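Local structure of probable glutathione reductase (Sinorhizobium meliloti, 4DNA) at residues 167-172 and 187-192; 237-240 and 244-247; 356-361 and 366-371; 398-403 and 431-436; 413-418 and 441-446. The protein probably reduces glutathione disulfide to glutathione with NADPH, working as an FAD-dependent homodimer of the pyridine nucleotide-disulfide oxidoreductase family. All blocks are in the same frame, centred on the assembly; numbering follows the deposited sequence.

Contacts 1 and 2 belong to the region predicted to bind the nicotinamide nucleotide; their centres lie about 18 Å apart, and E171 OE1 meets R244 NH2 at 3.1 Å in a salt bridge. Contacts 3, 4 and 5 gather round the sheet of the dimerisation domain, the centre of contact 4 lying about 14 Å from that of contact 3 and about 15 Å from that of contact 5. Contacts 4 and 5 alternate along the chain and both touch the second subunit. Contact 1 brings the side chain of F189 to about 11 Å from a bound FAD, and contact 5 that of A443 to about 13 Å; contacts 2, 3 and 4 lie away from such sites.

Contact 1 of 5, residues 167-172 and 187-192; sequences PALPES and NIFHGL
F189 and L169 meet between the last turn of helix 180-191 and the loop that leads into strand 172-176. The ring carbon F189 CD1 lies 4.5 Å from L169 CD1, and the methyl comes at the ring obliquely. The phenylalanine has CG beside its backbone N (chi1 -73°), which swings the ring off the flank of the helix and over to the loop. L169 answers with CG anti to its own backbone N (chi1 175°), which carries the branch out to the helix, CD1 at the ring and CD2 at the end of the helix. P170, compact and buried, stands a little farther off, its CD 4.7 Å from F189 CE1. Next along the helix, G191 N still bonds to N187 O as a regular helical residue. L192 is the first residue past the helix, yet its N keeps a bond to I188 O. Its CB stands 4.7 Å from L169 CD1, and its carbonyl O lies 4.3 Å from L169 CD2, so one leucine bridges a ring and a helix end. W81 of helix 81-106 touches both L169 and F189, and bulky apolar side chains suit F189 and L192, which are buried. S58 of helix 48-66 lies against L192. The helix follows strand 172-176 and the glycines G177 and G179, and is succeeded by the neighbouring parallel strand 195-199: a beta-alpha-beta unit of Rossmann type, consistent with the NAD(+) site predicted for residues 177-184.

Contact 2 of 5, residues 237-240 and 244-247; sequences VSAD and RRVA
S238 and V246 form the central hydrogen-bonded pair of an antiparallel beta hairpin, with strand 234-239 at the edge and strand 245-249 in the middle of a small three-stranded sheet that strand 254-257 completes. S238 N gives to V246 O at 2.8 Å, nearly straight at 175°, and V246 N returns a bond to S238 O. Close to the turn, D240 N gives to R244 O over 2.9 Å, the last rung of the ladder. V237 with A247 and A239 with R245 are the non-hydrogen-bonded pairs, all four residues on one face; there V237 CG1, anti to its backbone N, lies 4.2 Å from R245 CB. Beta-branched valine suits such extended backbone: V237 adds apolar surface beside A247 on one face, V246 on the other. The guanidinium of R244 leads off to D258 and E171, while its CB stays behind, 3.6 Å from D240 OD2. D240 and R244 lie side by side, their flat ends turned 79° apart. D240 OD1 also takes a weak hydrogen bond from D242 N inside the turn, and aspartate is short enough to fold back onto it. Without the carboxylate, as with an alanine here, D242 N would probably lose this weak acceptor and a gap would open beside R244 CB. On the face of S238 and V246, the methylene D240 CB rests 3.9 Å from V246 CG2.

Contact 3 of 5, residues 356-361 and 366-371; sequences ITEEEA and QEIEVY
I368 places CG1 between its backbone N and carbonyl carbon (chi1 51°), which sends CD1 up to the helix while CG2 turns beside it to A361. Both methyls meet A361 CB: CG2 of I368 at 4.0 Å and CD1 of I368 at 4.2 Å. The same CG2 comes within 3.8 Å of A361 O. Alanine, with one methyl, lets the strand approach closely here. E358 has CG anti to its backbone N (chi1 -170°), and its chain crosses V370 at about a right angle, E358 CG being 4.1 Å from V370 CG2. Only the aliphatic part of the glutamate serves the packing; its OE1 goes on to K392 and Y454. Trimmed to an alanine, I368 would probably leave A361 CB without both methyls and a gap between helix and strand. The helix start is fixed by a capping box: E360 N gives to T357 OG1 at 3.2 Å, and T357 N meets E360 OE1 from above the carboxylate plane. Helix 358-364 packs on the antiparallel sheet of the dimerisation domain, with V456 of strand 454-457 beside I368, V394 of strand 389-396 touching A361, and strand 367-375 running between those two strands.

Contact 4 of 5, residues 398-403 and 431-436; sequences ADRKVV and DFDRTM
V402 and F432 join strand 402-408 of the dimerisation domain's antiparallel sheet to helix 429-433. V402 has CG1 anti to its backbone N (chi1 179°), and this turns CG2 to the ring, 3.9 Å from F432 CE1 and 4.2 Å from F432 CD1. The methyl approaches obliquely and the two side chains cross at about a right angle. F432 carries CG beside its backbone N, and its ring reaches down from the helix to the sheet. A broad flat ring can pack on V402 and L393 of the sheet and on I421 of the second subunit at once. R400 curls through three bends, chi3 being -86°, and brings NH2 to D433 OD2 at 4.4 Å, near the guanidinium plane but beyond a salt bridge. Its firmer partners are Y371 and E369 at NH1 and D430 at NH2, while D433 OD1 pairs with K429, so the arginine and lysine charges are probably largely offset by E369, D430 and D433. A long arginine can gather several such partners at once. Four residues on from D431, T435 OG1 donates to D431 O at 2.7 Å, the donor tilted 23° from the carbonyl plane.

Contact 5 of 5, residues 413-418 and 441-446; sequences GEMAQL and TAAEEL
M415 and L446 reach toward each other tip to tip in the compact part of the contact, where several atoms gather round one methyl. M415, modelled as selenomethionine, bends at its last torsion (chi3 83°), which turns CE from the line of the chain toward L446 CD1, 3.4 Å away. The same methyl lies 4.1 Å from both A443 CB and A443 CA. A long, flexible, unbranched side chain can reach from helix 412-424 to segment 441-446, and the small A443 lets the methyl come against its CB and CA. M391 and I407, on strands of the sheet, touch M415 as well, and L418 of the second subunit packs on it; M415 is buried, as are A443 and L446. The arrangement belongs to the dimerisation domain, in which helix 412-424 packs beside the turn that follows the predicted proton acceptor H439. The looser side begins at A442, whose CB comes no nearer than 5.1 Å to M415 SE. T441, A442 and E444 are partly exposed, and backbone N-H groups, A443 N included, meet carboxylates. E414 of the second subunit accepts from A442 N and A443 N, while E444 OE2 binds H439 ND1 and probably helps orient that ring, as in related enzymes. The carboxylate is further held by T441 N, which meets E444 OE2 at 3.1 Å, on its anti side and 31° out of plane; threonine also offers OG1 to E444 N, a weak bond of 3.2 Å.

Contact 1 of 5, residues 167-172 and 187-192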
# COMPACT_ATOMS: atom_id res chain seq x y z
N PRO A 167 -25.56 -16.28 15.11
CA PRO A 167 -25.43 -16.62 16.53
C PRO A 167 -24.28 -17.58 16.84
O PRO A 167 -23.81 -17.64 17.98
CB PRO A 167 -26.78 -17.26 16.86
CG PRO A 167 -27.73 -16.62 15.91
CD PRO A 167 -26.94 -16.51 14.63
N ALA A 168 -23.84 -18.34 15.83
CA ALA A 168 -22.67 -19.20 15.95
C ALA A 168 -21.95 -19.26 14.62
O ALA A 168 -22.52 -18.92 13.57
CB ALA A 168 -23.06 -20.60 16.40
N LEU A 169 -20.70 -19.68 14.66
CA LEU A 169 -19.91 -19.79 13.46
C LEU A 169 -20.19 -21.13 12.78
O LEU A 169 -19.96 -22.18 13.37
CB LEU A 169 -18.44 -19.67 13.82
CG LEU A 169 -17.47 -19.87 12.68
CD1 LEU A 169 -17.30 -18.56 11.91
CD2 LEU A 169 -16.16 -20.37 13.25
N PRO A 170 -20.66 -21.09 11.52
CA PRO A 170 -20.91 -22.36 10.81
C PRO A 170 -19.62 -23.14 10.64
O PRO A 170 -18.53 -22.54 10.53
CB PRO A 170 -21.43 -21.90 9.44
CG PRO A 170 -20.88 -20.54 9.26
CD PRO A 170 -20.84 -19.92 10.64
N GLU A 171 -19.73 -24.45 10.67
CA GLU A 171 -18.59 -25.31 10.42
C GLU A 171 -18.45 -25.48 8.91
O GLU A 171 -17.36 -25.73 8.40
CB GLU A 171 -18.76 -26.63 11.19
CG GLU A 171 -18.25 -27.90 10.49
CD GLU A 171 -18.86 -29.19 11.05
OE1 GLU A 171 -20.04 -29.18 11.52
OE2 GLU A 171 -18.15 -30.22 11.02
N SER A 172 -19.57 -25.32 8.19
CA SER A 172 -19.56 -25.25 6.73
C SER A 172 -20.52 -24.17 6.22
O SER A 172 -21.58 -23.96 6.81
CB SER A 172 -19.87 -26.62 6.10
OG SER A 172 -21.06 -27.17 6.64
N ASN A 187 -13.88 -15.62 1.38
CA ASN A 187 -12.54 -15.47 1.94
C ASN A 187 -12.55 -15.24 3.45
O ASN A 187 -11.70 -15.79 4.15
CB ASN A 187 -11.76 -14.40 1.19
CG ASN A 187 -11.20 -14.93 -0.11
OD1 ASN A 187 -10.16 -15.58 -0.12
ND2 ASN A 187 -11.89 -14.66 -1.21
N ILE A 188 -13.49 -14.43 3.94
CA ILE A 188 -13.57 -14.18 5.36
C ILE A 188 -13.81 -15.52 6.07
O ILE A 188 -13.01 -15.94 6.91
CB ILE A 188 -14.65 -13.12 5.73
CG1 ILE A 188 -14.15 -11.71 5.36
CG2 ILE A 188 -14.95 -13.13 7.22
CD1 ILE A 188 -15.25 -10.72 5.12
N PHE A 189 -14.88 -16.21 5.70
CA PHE A 189 -15.21 -17.47 6.35
C PHE A 189 -14.10 -18.50 6.24
O PHE A 189 -13.78 -19.16 7.22
CB PHE A 189 -16.56 -18.03 5.87
CG PHE A 189 -17.74 -17.27 6.40
CD1 PHE A 189 -17.85 -17.01 7.77
CD2 PHE A 189 -18.72 -16.80 5.55
CE1 PHE A 189 -18.93 -16.30 8.28
CE2 PHE A 189 -19.80 -16.09 6.05
CZ PHE A 189 -19.91 -15.84 7.42
N HIS A 190 -13.51 -18.63 5.05
CA HIS A 190 -12.43 -19.60 4.87
C HIS A 190 -11.30 -19.33 5.81
O HIS A 190 -10.86 -20.24 6.51
CB HIS A 190 -11.90 -19.64 3.44
CG HIS A 190 -10.77 -20.63 3.27
ND1 HIS A 190 -10.99 -21.94 2.99
CD2 HIS A 190 -9.39 -20.48 3.38
CE1 HIS A 190 -9.81 -22.58 2.91
NE2 HIS A 190 -8.83 -21.69 3.15
N GLY A 191 -10.84 -18.08 5.83
CA GLY A 191 -9.79 -17.63 6.74
C GLY A 191 -10.08 -18.02 8.17
O GLY A 191 -9.16 -18.37 8.92
N LEU A 192 -11.36 -18.01 8.53
CA LEU A 192 -11.77 -18.35 9.89
C LEU A 192 -12.00 -19.86 10.14
O LEU A 192 -12.39 -20.26 11.24
CB LEU A 192 -12.98 -17.50 10.29
CG LEU A 192 -12.79 -15.98 10.25
CD1 LEU A 192 -14.10 -15.27 10.53
CD2 LEU A 192 -11.73 -15.47 11.20

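Contact 2 of 5, residues 237-240 and 244-247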
# COMPACT_ATOMS: atom_id res chain seq x y z
N VAL A 237 -33.39 -25.13 -1.74
CA VAL A 237 -32.78 -25.39 -0.45
C VAL A 237 -33.82 -26.03 0.45
O VAL A 237 -35.00 -25.65 0.42
CB VAL A 237 -32.25 -24.10 0.22
CG1 VAL A 237 -31.51 -24.43 1.51
CG2 VAL A 237 -31.32 -23.34 -0.71
N SER A 238 -33.38 -27.01 1.23
CA SER A 238 -34.19 -27.57 2.31
C SER A 238 -33.34 -27.89 3.56
O SER A 238 -32.12 -28.06 3.47
CB SER A 238 -34.93 -28.81 1.83
OG SER A 238 -34.09 -29.93 1.96
N ALA A 239 -34.02 -27.99 4.70
CA ALA A 239 -33.41 -28.35 5.98
C ALA A 239 -33.46 -29.86 6.26
O ALA A 239 -34.48 -30.51 6.00
CB ALA A 239 -34.09 -27.59 7.12
N ASP A 240 -32.36 -30.40 6.78
CA ASP A 240 -32.29 -31.81 7.16
C ASP A 240 -32.70 -32.01 8.62
O ASP A 240 -33.16 -31.07 9.28
CB ASP A 240 -30.89 -32.40 6.87
CG ASP A 240 -29.83 -31.97 7.89
OD1 ASP A 240 -30.13 -31.18 8.81
OD2 ASP A 240 -28.68 -32.44 7.75
N ARG A 244 -29.09 -28.50 9.65
CA ARG A 244 -28.23 -28.18 8.52
C ARG A 244 -29.03 -28.01 7.23
O ARG A 244 -30.17 -28.48 7.14
CB ARG A 244 -27.16 -29.26 8.34
CG ARG A 244 -25.88 -28.94 9.08
CD ARG A 244 -24.75 -29.88 8.70
NE ARG A 244 -24.62 -30.98 9.65
CZ ARG A 244 -23.78 -30.97 10.69
NH1 ARG A 244 -23.73 -32.02 11.50
NH2 ARG A 244 -22.99 -29.93 10.91
N ARG A 245 -28.44 -27.34 6.25
CA ARG A 245 -29.11 -27.04 4.98
C ARG A 245 -28.62 -27.89 3.83
O ARG A 245 -27.42 -27.99 3.56
CB ARG A 245 -28.99 -25.56 4.63
CG ARG A 245 -29.93 -24.66 5.40
CD ARG A 245 -29.38 -24.25 6.76
NE ARG A 245 -30.19 -23.19 7.34
CZ ARG A 245 -31.21 -23.38 8.16
NH1 ARG A 245 -31.89 -22.35 8.61
NH2 ARG A 245 -31.57 -24.61 8.54
N VAL A 246 -29.58 -28.50 3.15
CA VAL A 246 -29.30 -29.28 1.96
C VAL A 246 -29.70 -28.44 0.77
O VAL A 246 -30.85 -28.00 0.66
CB VAL A 246 -30.07 -30.61 1.96
CG1 VAL A 246 -29.61 -31.48 0.80
CG2 VAL A 246 -29.88 -31.33 3.28
N ALA A 247 -28.74 -28.20 -0.12
CA ALA A 247 -28.97 -27.41 -1.32
C ALA A 247 -28.86 -28.28 -2.56
O ALA A 247 -27.91 -29.06 -2.69
CB ALA A 247 -27.97 -26.28 -1.39

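Contact 3 of 5, residues 356-361 and 366-371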
# COMPACT_ATOMS: atom_id res chain seq x y z
N ILE A 356 -9.94 0.53 -17.35
CA ILE A 356 -10.67 -0.48 -18.12
C ILE A 356 -9.89 -1.80 -18.33
O ILE A 356 -8.66 -1.81 -18.28
CB ILE A 356 -11.09 0.11 -19.48
CG1 ILE A 356 -9.85 0.56 -20.27
CG2 ILE A 356 -12.06 1.27 -19.28
CD1 ILE A 356 -10.09 0.99 -21.71
N THR A 357 -10.61 -2.89 -18.56
CA THR A 357 -9.97 -4.20 -18.71
C THR A 357 -9.25 -4.38 -20.06
O THR A 357 -9.53 -3.68 -21.03
CB THR A 357 -10.97 -5.38 -18.54
OG1 THR A 357 -11.77 -5.54 -19.74
CG2 THR A 357 -11.86 -5.17 -17.33
N GLU A 358 -8.34 -5.35 -20.13
CA GLU A 358 -7.68 -5.68 -21.39
C GLU A 358 -8.68 -5.98 -22.50
O GLU A 358 -8.48 -5.56 -23.63
CB GLU A 358 -6.75 -6.87 -21.23
CG GLU A 358 -5.88 -7.07 -22.45
CD GLU A 358 -5.14 -8.39 -22.41
OE1 GLU A 358 -4.82 -8.83 -21.29
OE2 GLU A 358 -4.88 -8.96 -23.50
N GLU A 359 -9.76 -6.69 -22.18
CA GLU A 359 -10.80 -6.93 -23.16
C GLU A 359 -11.47 -5.65 -23.67
O GLU A 359 -11.80 -5.55 -24.85
CB GLU A 359 -11.85 -7.90 -22.61
CG GLU A 359 -13.10 -8.01 -23.48
CD GLU A 359 -14.16 -8.91 -22.87
OE1 GLU A 359 -13.94 -9.42 -21.73
OE2 GLU A 359 -15.23 -9.11 -23.51
N GLU A 360 -11.69 -4.68 -22.79
CA GLU A 360 -12.36 -3.45 -23.19
C GLU A 360 -11.45 -2.63 -24.08
O GLU A 360 -11.87 -2.09 -25.10
CB GLU A 360 -12.74 -2.60 -21.98
CG GLU A 360 -13.57 -3.25 -20.88
CD GLU A 360 -13.99 -2.23 -19.83
OE1 GLU A 360 -13.54 -2.32 -18.65
OE2 GLU A 360 -14.74 -1.30 -20.20
N ALA A 361 -10.18 -2.52 -23.67
CA ALA A 361 -9.23 -1.68 -24.36
C ALA A 361 -8.95 -2.22 -25.74
O ALA A 361 -8.79 -1.45 -26.69
CB ALA A 361 -7.94 -1.55 -23.56
N GLN A 366 -7.31 0.58 -31.36
CA GLN A 366 -6.81 -0.29 -32.44
C GLN A 366 -5.57 -1.06 -32.01
O GLN A 366 -5.36 -2.20 -32.44
CB GLN A 366 -6.50 0.53 -33.70
CG GLN A 366 -5.85 -0.24 -34.84
CD GLN A 366 -6.00 0.42 -36.20
OE1 GLN A 366 -6.00 1.64 -36.33
NE2 GLN A 366 -6.12 -0.40 -37.23
N GLU A 367 -4.78 -0.42 -31.16
CA GLU A 367 -3.46 -0.91 -30.78
C GLU A 367 -3.24 -0.64 -29.31
O GLU A 367 -3.30 0.50 -28.86
CB GLU A 367 -2.41 -0.17 -31.58
CG GLU A 367 -1.59 -1.05 -32.50
CD GLU A 367 -0.27 -1.49 -31.87
OE1 GLU A 367 0.77 -1.42 -32.55
OE2 GLU A 367 -0.28 -1.90 -30.69
N ILE A 368 -3.01 -1.69 -28.54
CA ILE A 368 -2.73 -1.49 -27.13
C ILE A 368 -1.43 -2.17 -26.74
O ILE A 368 -1.00 -3.11 -27.41
CB ILE A 368 -3.87 -1.94 -26.20
CG1 ILE A 368 -4.30 -3.36 -26.54
CG2 ILE A 368 -5.04 -0.99 -26.30
CD1 ILE A 368 -5.12 -4.00 -25.44
N GLU A 369 -0.80 -1.67 -25.68
CA GLU A 369 0.36 -2.35 -25.11
C GLU A 369 0.01 -2.77 -23.69
O GLU A 369 -0.62 -2.02 -22.94
CB GLU A 369 1.61 -1.47 -25.16
CG GLU A 369 2.01 -1.06 -26.58
CD GLU A 369 2.83 0.23 -26.69
OE1 GLU A 369 2.76 1.10 -25.80
OE2 GLU A 369 3.56 0.37 -27.70
N VAL A 370 0.39 -4.00 -23.35
CA VAL A 370 0.08 -4.58 -22.04
C VAL A 370 1.38 -4.91 -21.30
O VAL A 370 2.33 -5.48 -21.88
CB VAL A 370 -0.83 -5.81 -22.16
CG1 VAL A 370 -1.08 -6.44 -20.80
CG2 VAL A 370 -2.15 -5.43 -22.80
N TYR A 371 1.42 -4.52 -20.03
CA TYR A 371 2.59 -4.65 -19.21
C TYR A 371 2.23 -5.50 -17.99
O TYR A 371 1.57 -5.03 -17.07
CB TYR A 371 3.12 -3.25 -18.87
CG TYR A 371 3.62 -2.43 -20.08
CD1 TYR A 371 2.73 -1.69 -20.87
CD2 TYR A 371 4.98 -2.37 -20.41
CE1 TYR A 371 3.18 -0.93 -21.94
CE2 TYR A 371 5.43 -1.62 -21.49
CZ TYR A 371 4.52 -0.91 -22.25
OH TYR A 371 4.95 -0.17 -23.33

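Contact 4 of 5, residues 398-403 and 431-436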
# COMPACT_ATOMS: atom_id res chain seq x y z
N ALA A 398 -1.28 4.63 -29.23
CA ALA A 398 -1.33 5.94 -29.88
C ALA A 398 -0.97 7.11 -28.95
O ALA A 398 -0.41 8.08 -29.41
CB ALA A 398 -2.70 6.17 -30.49
N ASP A 399 -1.35 7.01 -27.68
CA ASP A 399 -1.15 8.04 -26.67
C ASP A 399 0.03 7.83 -25.82
O ASP A 399 0.68 8.74 -25.41
CB ASP A 399 -2.26 7.91 -25.66
CG ASP A 399 -3.49 8.49 -26.11
OD1 ASP A 399 -3.41 9.38 -26.95
OD2 ASP A 399 -4.54 8.06 -25.64
N ARG A 400 0.23 6.58 -25.49
CA ARG A 400 1.02 6.12 -24.35
C ARG A 400 0.24 6.22 -23.02
O ARG A 400 0.79 5.93 -21.95
CB ARG A 400 2.40 6.78 -24.33
CG ARG A 400 3.26 6.36 -25.51
CD ARG A 400 3.64 4.90 -25.38
NE ARG A 400 4.83 4.78 -24.55
CZ ARG A 400 5.16 3.71 -23.83
NH1 ARG A 400 4.38 2.64 -23.80
NH2 ARG A 400 6.29 3.72 -23.12
N LYS A 401 -1.04 6.56 -23.10
CA LYS A 401 -1.89 6.64 -21.91
C LYS A 401 -2.03 5.31 -21.20
O LYS A 401 -2.38 4.31 -21.83
CB LYS A 401 -3.30 7.13 -22.26
CG LYS A 401 -3.47 8.61 -22.53
CD LYS A 401 -2.87 9.48 -21.43
CE LYS A 401 -3.10 10.97 -21.73
NZ LYS A 401 -4.53 11.36 -21.53
N VAL A 402 -1.82 5.28 -19.89
CA VAL A 402 -2.31 4.15 -19.11
C VAL A 402 -3.83 4.24 -18.98
O VAL A 402 -4.35 5.20 -18.46
CB VAL A 402 -1.66 4.07 -17.72
CG1 VAL A 402 -2.25 2.89 -16.97
CG2 VAL A 402 -0.15 3.95 -17.85
N VAL A 403 -4.54 3.25 -19.48
CA VAL A 403 -6.00 3.31 -19.53
C VAL A 403 -6.59 2.31 -18.53
O VAL A 403 -7.81 2.27 -18.30
CB VAL A 403 -6.54 2.99 -20.96
CG1 VAL A 403 -6.03 4.01 -21.99
CG2 VAL A 403 -6.18 1.57 -21.40
N ASP A 431 5.52 8.63 -18.07
CA ASP A 431 5.56 9.16 -16.70
C ASP A 431 5.96 8.08 -15.71
O ASP A 431 6.76 8.32 -14.78
CB ASP A 431 4.19 9.69 -16.24
CG ASP A 431 3.67 10.82 -17.11
OD1 ASP A 431 4.46 11.71 -17.48
OD2 ASP A 431 2.44 10.82 -17.40
N PHE A 432 5.39 6.88 -15.91
CA PHE A 432 5.71 5.74 -15.06
C PHE A 432 7.18 5.35 -15.15
O PHE A 432 7.82 5.13 -14.11
CB PHE A 432 4.89 4.51 -15.44
CG PHE A 432 3.54 4.44 -14.81
CD1 PHE A 432 2.57 5.40 -15.07
CD2 PHE A 432 3.20 3.34 -14.03
CE1 PHE A 432 1.30 5.29 -14.52
CE2 PHE A 432 1.93 3.23 -13.49
CZ PHE A 432 0.98 4.21 -13.73
N ASP A 433 7.72 5.25 -16.37
CA ASP A 433 9.10 4.79 -16.56
C ASP A 433 10.14 5.77 -16.04
O ASP A 433 11.18 5.35 -15.56
CB ASP A 433 9.35 4.40 -18.01
CG ASP A 433 8.47 3.24 -18.46
OD1 ASP A 433 7.57 2.84 -17.71
OD2 ASP A 433 8.68 2.70 -19.56
N ARG A 434 9.84 7.07 -16.11
CA ARG A 434 10.71 8.14 -15.59
C ARG A 434 10.73 8.18 -14.05
O ARG A 434 11.57 8.87 -13.46
CB ARG A 434 10.27 9.54 -16.08
CG ARG A 434 9.79 9.64 -17.53
CD ARG A 434 9.64 11.07 -18.07
NE ARG A 434 9.42 12.11 -17.05
CZ ARG A 434 10.31 13.05 -16.72
NH1 ARG A 434 11.50 13.09 -17.33
NH2 ARG A 434 10.03 13.95 -15.78
N THR A 435 9.78 7.47 -13.43
CA THR A 435 9.62 7.46 -11.98
C THR A 435 10.59 6.47 -11.36
O THR A 435 10.49 5.26 -11.62
CB THR A 435 8.19 7.08 -11.56
OG1 THR A 435 7.25 7.95 -12.20
CG2 THR A 435 8.02 7.19 -10.08
N MSE A 436 11.52 6.98 -10.56
CA MSE A 436 12.55 6.15 -9.96
C MSE A 436 11.90 5.13 -9.09
O MSE A 436 10.88 5.40 -8.47
CB MSE A 436 13.40 7.06 -9.08
CG MSE A 436 14.58 6.32 -8.47
SE MSE A 436 15.86 5.76 -9.87
CE MSE A 436 16.04 7.46 -10.85

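Contact 5 of 5, residues 413-418 and 441-446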
# COMPACT_ATOMS: atom_id res chain seq x y z
N GLY A 413 -5.72 -2.50 -2.84
CA GLY A 413 -6.66 -1.42 -2.59
C GLY A 413 -6.02 -0.06 -2.35
O GLY A 413 -6.46 0.94 -2.91
N GLU A 414 -4.99 -0.02 -1.53
CA GLU A 414 -4.27 1.20 -1.32
C GLU A 414 -3.60 1.66 -2.59
O GLU A 414 -3.50 2.83 -2.83
CB GLU A 414 -3.26 1.05 -0.19
CG GLU A 414 -3.89 0.66 1.12
CD GLU A 414 -4.54 1.82 1.83
OE1 GLU A 414 -4.40 2.94 1.37
OE2 GLU A 414 -5.16 1.60 2.86
N MSE A 415 -3.07 0.73 -3.36
CA MSE A 415 -2.47 1.03 -4.62
C MSE A 415 -3.44 1.54 -5.62
O MSE A 415 -3.13 2.46 -6.38
CB MSE A 415 -1.84 -0.23 -5.13
CG MSE A 415 -0.43 -0.27 -4.60
SE MSE A 415 0.38 -1.99 -4.94
CE MSE A 415 0.94 -1.66 -6.76
N ALA A 416 -4.62 0.98 -5.65
CA ALA A 416 -5.57 1.41 -6.62
C ALA A 416 -5.90 2.84 -6.41
O ALA A 416 -6.04 3.57 -7.34
CB ALA A 416 -6.83 0.59 -6.52
N GLN A 417 -6.05 3.24 -5.17
CA GLN A 417 -6.44 4.58 -4.91
C GLN A 417 -5.42 5.53 -5.41
O GLN A 417 -5.74 6.45 -6.09
CB GLN A 417 -6.58 4.80 -3.43
CG GLN A 417 -6.72 6.26 -3.08
CD GLN A 417 -8.14 6.74 -3.12
OE1 GLN A 417 -8.95 6.35 -2.32
NE2 GLN A 417 -8.44 7.58 -4.05
N LEU A 418 -4.16 5.25 -5.13
CA LEU A 418 -3.08 6.10 -5.62
C LEU A 418 -2.95 6.06 -7.14
O LEU A 418 -2.93 7.11 -7.79
CB LEU A 418 -1.76 5.75 -4.95
CG LEU A 418 -1.81 5.91 -3.43
CD1 LEU A 418 -0.58 5.29 -2.81
CD2 LEU A 418 -1.93 7.37 -3.02
N THR A 441 9.97 -2.77 -2.74
CA THR A 441 8.51 -2.77 -2.71
C THR A 441 7.93 -3.73 -3.76
O THR A 441 8.67 -4.31 -4.57
CB THR A 441 7.91 -1.38 -2.98
OG1 THR A 441 8.36 -0.91 -4.26
CG2 THR A 441 8.26 -0.35 -1.87
N ALA A 442 6.62 -3.91 -3.71
CA ALA A 442 5.84 -4.57 -4.76
C ALA A 442 5.68 -3.61 -5.93
O ALA A 442 5.93 -3.97 -7.09
CB ALA A 442 4.48 -4.97 -4.21
N ALA A 443 5.27 -2.39 -5.59
CA ALA A 443 4.97 -1.31 -6.53
C ALA A 443 6.05 -0.96 -7.55
O ALA A 443 5.73 -0.40 -8.59
CB ALA A 443 4.57 -0.06 -5.75
N GLU A 444 7.31 -1.27 -7.27
CA GLU A 444 8.36 -0.94 -8.24
C GLU A 444 8.28 -1.75 -9.55
O GLU A 444 8.88 -1.38 -10.56
CB GLU A 444 9.74 -1.07 -7.64
CG GLU A 444 10.01 -2.42 -7.02
CD GLU A 444 11.41 -2.49 -6.47
OE1 GLU A 444 12.33 -2.01 -7.16
OE2 GLU A 444 11.60 -3.01 -5.35
N GLU A 445 7.53 -2.85 -9.52
CA GLU A 445 7.32 -3.63 -10.74
C GLU A 445 6.50 -2.88 -11.79
O GLU A 445 6.58 -3.18 -12.98
CB GLU A 445 6.66 -4.98 -10.43
CG GLU A 445 7.38 -5.80 -9.37
CD GLU A 445 8.74 -6.27 -9.80
OE1 GLU A 445 8.97 -6.32 -11.03
OE2 GLU A 445 9.57 -6.58 -8.92
N LEU A 446 5.70 -1.90 -11.35
CA LEU A 446 4.92 -1.06 -12.26
C LEU A 446 5.79 -0.02 -12.97
O LEU A 446 5.43 0.45 -14.05
CB LEU A 446 3.77 -0.36 -11.54
CG LEU A 446 2.60 -1.17 -10.97
CD1 LEU A 446 2.05 -0.45 -9.75
CD2 LEU A 446 1.51 -1.36 -12.00